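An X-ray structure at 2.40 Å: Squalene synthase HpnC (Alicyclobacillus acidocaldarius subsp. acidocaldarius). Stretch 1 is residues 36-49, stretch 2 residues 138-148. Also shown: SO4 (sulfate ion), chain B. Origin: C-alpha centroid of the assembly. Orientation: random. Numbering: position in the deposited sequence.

Stretch 1, residues 36-49: VPRHLRPHFYSVYA
Stretch 2 138-148: PVGRLVLGIFG

Stretch 1 enters as an extended loop (Val36 phi/psi -77/125, Pro37 -60/151), turns through Arg38 to Leu40, and is helical from Arg41 to Ala49 and runs on beyond it, with phi near -65 and psi near -40. Pro37 O accepts hydrogen bonds from Leu40 N (2.8 Å) and Arg41 N (3.0 Å) where the loop turns into the helix. After weak bonds in the first turn, i to i+4 bonds run from Tyr45 N to Arg41 O (3.0 Å) onward, such as Tyr48 N to Phe44 O at 2.9 Å. Stretch 2 is already helical at Pro138, having begun earlier in the chain, and stays so to Ile146 (phi about -60, psi about -43), with bonds such as Ile146 N to Leu142 O at 2.8 Å. Phe147 follows at -86/3. The stretch closes in a Schellman motif at Gly148, whose positive phi (69/36) favours glycine; Gly148 N reaches Gly145 O at 3.2 Å.

The helices run nearly antiparallel, at 154° between N-to-C directions, and their axes approach to 10.5 Å. The register pairs His43 CA with Ile146 CA (6.9 Å), Phe44 CA with Val143 CA (7.8 Å) and Val47 CA with Leu142 CA (7.9 Å). No hydrogen bond crosses the interface; apolar packing joins the two stretches and buries 513 Å², both sides summed.

Ile146 (chi1 m, chi2 t) points toward stretch 1 and is the residue most covered by the other stretch. Ile146 CD1 lies 3.7 Å from His43 O, 3.8 Å from His43 CB, 3.9 Å from Phe44 CD1 and 4.1 Å from Val47 CG2, so one methyl fits among three residues of the facing helix. Ile146 CG2 meets Leu40 CD2 at 4.0 Å.

Leu40 (m, t) sets CD1 over one face of the Phe147 ring, 3.9 Å from the centroid and 18° off the normal, a CH-pi contact. Phe147 (chi1 -83°, chi2 -90°) also brings CZ to 3.9 Å from Pro37 CD, while its CE2 lies at the edge of the Phe44 ring, 3.9 Å from Phe44 CE1. Phe44 (chi1 -89°, chi2 70°) extends CZ to Val143 CG2 at 3.9 Å; Val143 is t.

Farther along, Val47 (t) packs CG1 against Leu142 CD1 at 3.9 Å, with Leu142 in m, t. Tyr48 (chi1 -85°, chi2 -90°) reaches Val139 (t), with Tyr48 OH 3.8 Å from Val139 CG1, a van der Waals contact.

Away from the interface, Tyr45 (chi1 -64°, chi2 -50°) donates a very short hydrogen bond from OH to sulfate O3, 2.5 Å. Arg41 CB points away from stretch 2, and Arg41 NE makes a weak bond to Val36 O at 3.2 Å, tying the loop to the first helical residue.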

# COMPACT_ATOMS: atom_id res chain seq x y z
N VAL A 36 11.28 -11.97 -6.24
CA VAL A 36 11.75 -12.20 -4.88
C VAL A 36 12.44 -13.56 -4.79
O VAL A 36 11.83 -14.58 -5.15
CB VAL A 36 10.60 -12.07 -3.85
CG1 VAL A 36 11.11 -12.27 -2.43
CG2 VAL A 36 9.90 -10.72 -3.99
N PRO A 37 13.72 -13.58 -4.32
CA PRO A 37 14.46 -14.85 -4.18
C PRO A 37 13.75 -15.79 -3.23
O PRO A 37 13.06 -15.33 -2.31
CB PRO A 37 15.81 -14.43 -3.55
CG PRO A 37 15.83 -12.94 -3.54
CD PRO A 37 14.43 -12.43 -3.73
N ARG A 38 13.92 -17.10 -3.43
CA ARG A 38 13.24 -18.10 -2.61
C ARG A 38 13.45 -17.88 -1.12
O ARG A 38 12.52 -18.07 -0.34
CB ARG A 38 13.62 -19.53 -2.99
CG ARG A 38 15.10 -19.77 -3.17
CD ARG A 38 15.42 -21.25 -3.03
NE ARG A 38 16.12 -21.75 -4.21
CZ ARG A 38 15.51 -22.17 -5.32
NH1 ARG A 38 14.18 -22.18 -5.40
NH2 ARG A 38 16.24 -22.60 -6.34
N HIS A 39 14.65 -17.48 -0.71
CA HIS A 39 14.91 -17.32 0.71
C HIS A 39 14.27 -16.09 1.30
O HIS A 39 14.25 -15.94 2.52
CB HIS A 39 16.41 -17.36 1.02
CG HIS A 39 17.13 -16.08 0.72
ND1 HIS A 39 17.56 -15.76 -0.52
CD2 HIS A 39 17.50 -15.03 1.55
CE1 HIS A 39 18.17 -14.56 -0.48
NE2 HIS A 39 18.13 -14.11 0.79
N LEU A 40 13.73 -15.22 0.44
CA LEU A 40 13.03 -14.02 0.92
C LEU A 40 11.52 -14.08 0.76
O LEU A 40 10.81 -13.35 1.46
CB LEU A 40 13.59 -12.74 0.28
CG LEU A 40 15.03 -12.35 0.63
CD1 LEU A 40 15.43 -11.07 -0.12
CD2 LEU A 40 15.26 -12.21 2.14
N ARG A 41 11.02 -14.93 -0.14
CA ARG A 41 9.57 -15.07 -0.31
C ARG A 41 8.77 -15.29 0.99
O ARG A 41 7.71 -14.68 1.15
CB ARG A 41 9.22 -16.16 -1.33
CG ARG A 41 9.29 -15.70 -2.78
CD ARG A 41 8.81 -16.80 -3.72
NE ARG A 41 9.80 -16.98 -4.77
CZ ARG A 41 10.50 -18.09 -4.98
NH1 ARG A 41 10.29 -19.17 -4.23
NH2 ARG A 41 11.39 -18.13 -5.95
N PRO A 42 9.26 -16.14 1.93
CA PRO A 42 8.49 -16.35 3.16
C PRO A 42 8.19 -15.05 3.92
O PRO A 42 7.12 -14.93 4.54
CB PRO A 42 9.42 -17.23 4.01
CG PRO A 42 10.21 -17.99 3.00
CD PRO A 42 10.47 -16.98 1.91
N HIS A 43 9.11 -14.10 3.85
CA HIS A 43 8.92 -12.81 4.51
C HIS A 43 7.90 -11.97 3.79
O HIS A 43 7.18 -11.19 4.42
CB HIS A 43 10.25 -12.11 4.66
CG HIS A 43 11.30 -12.97 5.33
ND1 HIS A 43 11.16 -13.45 6.58
CD2 HIS A 43 12.52 -13.46 4.86
CE1 HIS A 43 12.23 -14.20 6.90
NE2 HIS A 43 13.07 -14.21 5.84
N PHE A 44 7.79 -12.13 2.47
CA PHE A 44 6.71 -11.50 1.72
C PHE A 44 5.35 -12.06 2.18
O PHE A 44 4.41 -11.29 2.42
CB PHE A 44 6.93 -11.60 0.20
CG PHE A 44 7.73 -10.45 -0.36
CD1 PHE A 44 9.09 -10.31 -0.08
CD2 PHE A 44 7.12 -9.48 -1.15
CE1 PHE A 44 9.82 -9.24 -0.58
CE2 PHE A 44 7.84 -8.41 -1.67
CZ PHE A 44 9.20 -8.29 -1.38
N TYR A 45 5.26 -13.39 2.34
CA TYR A 45 4.02 -14.03 2.75
C TYR A 45 3.57 -13.58 4.14
O TYR A 45 2.38 -13.32 4.33
CB TYR A 45 4.11 -15.56 2.68
CG TYR A 45 4.32 -16.10 1.28
CD1 TYR A 45 3.50 -15.70 0.22
CD2 TYR A 45 5.33 -17.03 1.01
CE1 TYR A 45 3.69 -16.19 -1.06
CE2 TYR A 45 5.52 -17.53 -0.27
CZ TYR A 45 4.71 -17.11 -1.30
OH TYR A 45 4.89 -17.60 -2.58
N SER A 46 4.50 -13.47 5.08
CA SER A 46 4.13 -13.06 6.44
C SER A 46 3.74 -11.58 6.53
O SER A 46 2.82 -11.22 7.27
CB SER A 46 5.22 -13.40 7.45
OG SER A 46 6.42 -12.72 7.15
N VAL A 47 4.43 -10.73 5.77
CA VAL A 47 4.11 -9.30 5.75
C VAL A 47 2.76 -9.07 5.07
O VAL A 47 1.93 -8.31 5.57
CB VAL A 47 5.21 -8.47 5.10
CG1 VAL A 47 4.74 -7.04 4.84
CG2 VAL A 47 6.45 -8.46 5.99
N TYR A 48 2.54 -9.76 3.96
CA TYR A 48 1.27 -9.65 3.25
C TYR A 48 0.09 -10.25 4.01
O TYR A 48 -1.00 -9.67 3.99
CB TYR A 48 1.38 -10.15 1.82
CG TYR A 48 1.90 -9.08 0.89
CD1 TYR A 48 1.03 -8.21 0.24
CD2 TYR A 48 3.28 -8.89 0.71
CE1 TYR A 48 1.50 -7.21 -0.60
CE2 TYR A 48 3.76 -7.90 -0.13
CZ TYR A 48 2.87 -7.06 -0.79
OH TYR A 48 3.34 -6.07 -1.61
N ALA A 49 0.30 -11.37 4.70
CA ALA A 49 -0.74 -11.91 5.59
C ALA A 49 -1.09 -10.89 6.66
O ALA A 49 -2.26 -10.68 6.96
CB ALA A 49 -0.33 -13.24 6.22
N PRO A 138 4.18 2.47 4.10
CA PRO A 138 4.78 1.44 4.96
C PRO A 138 5.12 0.12 4.26
O PRO A 138 6.08 -0.54 4.66
CB PRO A 138 3.73 1.26 6.06
CG PRO A 138 3.00 2.56 6.11
CD PRO A 138 2.91 2.96 4.66
N VAL A 139 4.37 -0.25 3.21
CA VAL A 139 4.65 -1.47 2.45
C VAL A 139 6.05 -1.42 1.84
O VAL A 139 6.86 -2.35 2.02
CB VAL A 139 3.61 -1.71 1.34
CG1 VAL A 139 3.86 -3.06 0.67
CG2 VAL A 139 2.19 -1.65 1.90
N GLY A 140 6.33 -0.32 1.13
CA GLY A 140 7.62 -0.06 0.52
C GLY A 140 8.76 -0.14 1.52
O GLY A 140 9.79 -0.76 1.24
N ARG A 141 8.56 0.46 2.69
CA ARG A 141 9.57 0.44 3.75
C ARG A 141 9.90 -0.98 4.26
O ARG A 141 11.07 -1.32 4.47
CB ARG A 141 9.16 1.37 4.89
CG ARG A 141 9.17 2.83 4.46
CD ARG A 141 8.77 3.79 5.56
NE ARG A 141 9.06 5.16 5.13
CZ ARG A 141 9.32 6.18 5.94
NH1 ARG A 141 9.31 6.02 7.26
NH2 ARG A 141 9.59 7.37 5.43
N LEU A 142 8.86 -1.80 4.44
CA LEU A 142 9.02 -3.19 4.84
C LEU A 142 9.70 -4.03 3.76
O LEU A 142 10.52 -4.90 4.07
CB LEU A 142 7.67 -3.81 5.24
CG LEU A 142 6.98 -3.20 6.47
CD1 LEU A 142 5.57 -3.72 6.64
CD2 LEU A 142 7.81 -3.41 7.74
N VAL A 143 9.36 -3.78 2.49
CA VAL A 143 10.02 -4.44 1.37
C VAL A 143 11.52 -4.13 1.35
O VAL A 143 12.34 -5.05 1.19
CB VAL A 143 9.33 -4.09 0.02
CG1 VAL A 143 10.22 -4.45 -1.18
CG2 VAL A 143 7.98 -4.80 -0.08
N LEU A 144 11.89 -2.86 1.53
CA LEU A 144 13.31 -2.49 1.65
C LEU A 144 13.94 -3.23 2.82
O LEU A 144 15.05 -3.74 2.70
CB LEU A 144 13.47 -0.97 1.85
CG LEU A 144 13.18 -0.04 0.67
CD1 LEU A 144 13.28 1.41 1.12
CD2 LEU A 144 14.12 -0.32 -0.49
N GLY A 145 13.20 -3.29 3.93
CA GLY A 145 13.64 -3.99 5.14
C GLY A 145 13.96 -5.45 4.88
O GLY A 145 14.99 -5.96 5.35
N ILE A 146 13.09 -6.12 4.11
CA ILE A 146 13.28 -7.54 3.79
C ILE A 146 14.58 -7.75 3.00
O ILE A 146 15.30 -8.71 3.24
CB ILE A 146 12.05 -8.14 3.06
CG1 ILE A 146 10.84 -8.19 4.01
CG2 ILE A 146 12.36 -9.54 2.53
CD1 ILE A 146 9.53 -8.57 3.35
N PHE A 147 14.88 -6.81 2.10
CA PHE A 147 16.09 -6.87 1.27
C PHE A 147 17.36 -6.27 1.89
O PHE A 147 18.40 -6.23 1.24
CB PHE A 147 15.82 -6.16 -0.07
CG PHE A 147 15.14 -7.02 -1.09
CD1 PHE A 147 15.90 -7.79 -1.98
CD2 PHE A 147 13.75 -7.06 -1.18
CE1 PHE A 147 15.28 -8.59 -2.93
CE2 PHE A 147 13.13 -7.85 -2.14
CZ PHE A 147 13.90 -8.62 -3.01
N GLY A 148 17.28 -5.81 3.14
CA GLY A 148 18.42 -5.14 3.80
C GLY A 148 18.75 -3.77 3.23
O GLY A 148 19.93 -3.38 3.17
S SO4 B . 6.77 -20.45 -3.07
O1 SO4 B . 8.10 -21.09 -3.22
O2 SO4 B . 6.16 -20.82 -1.75
O3 SO4 B . 6.86 -18.97 -3.09
O4 SO4 B . 5.96 -20.94 -4.24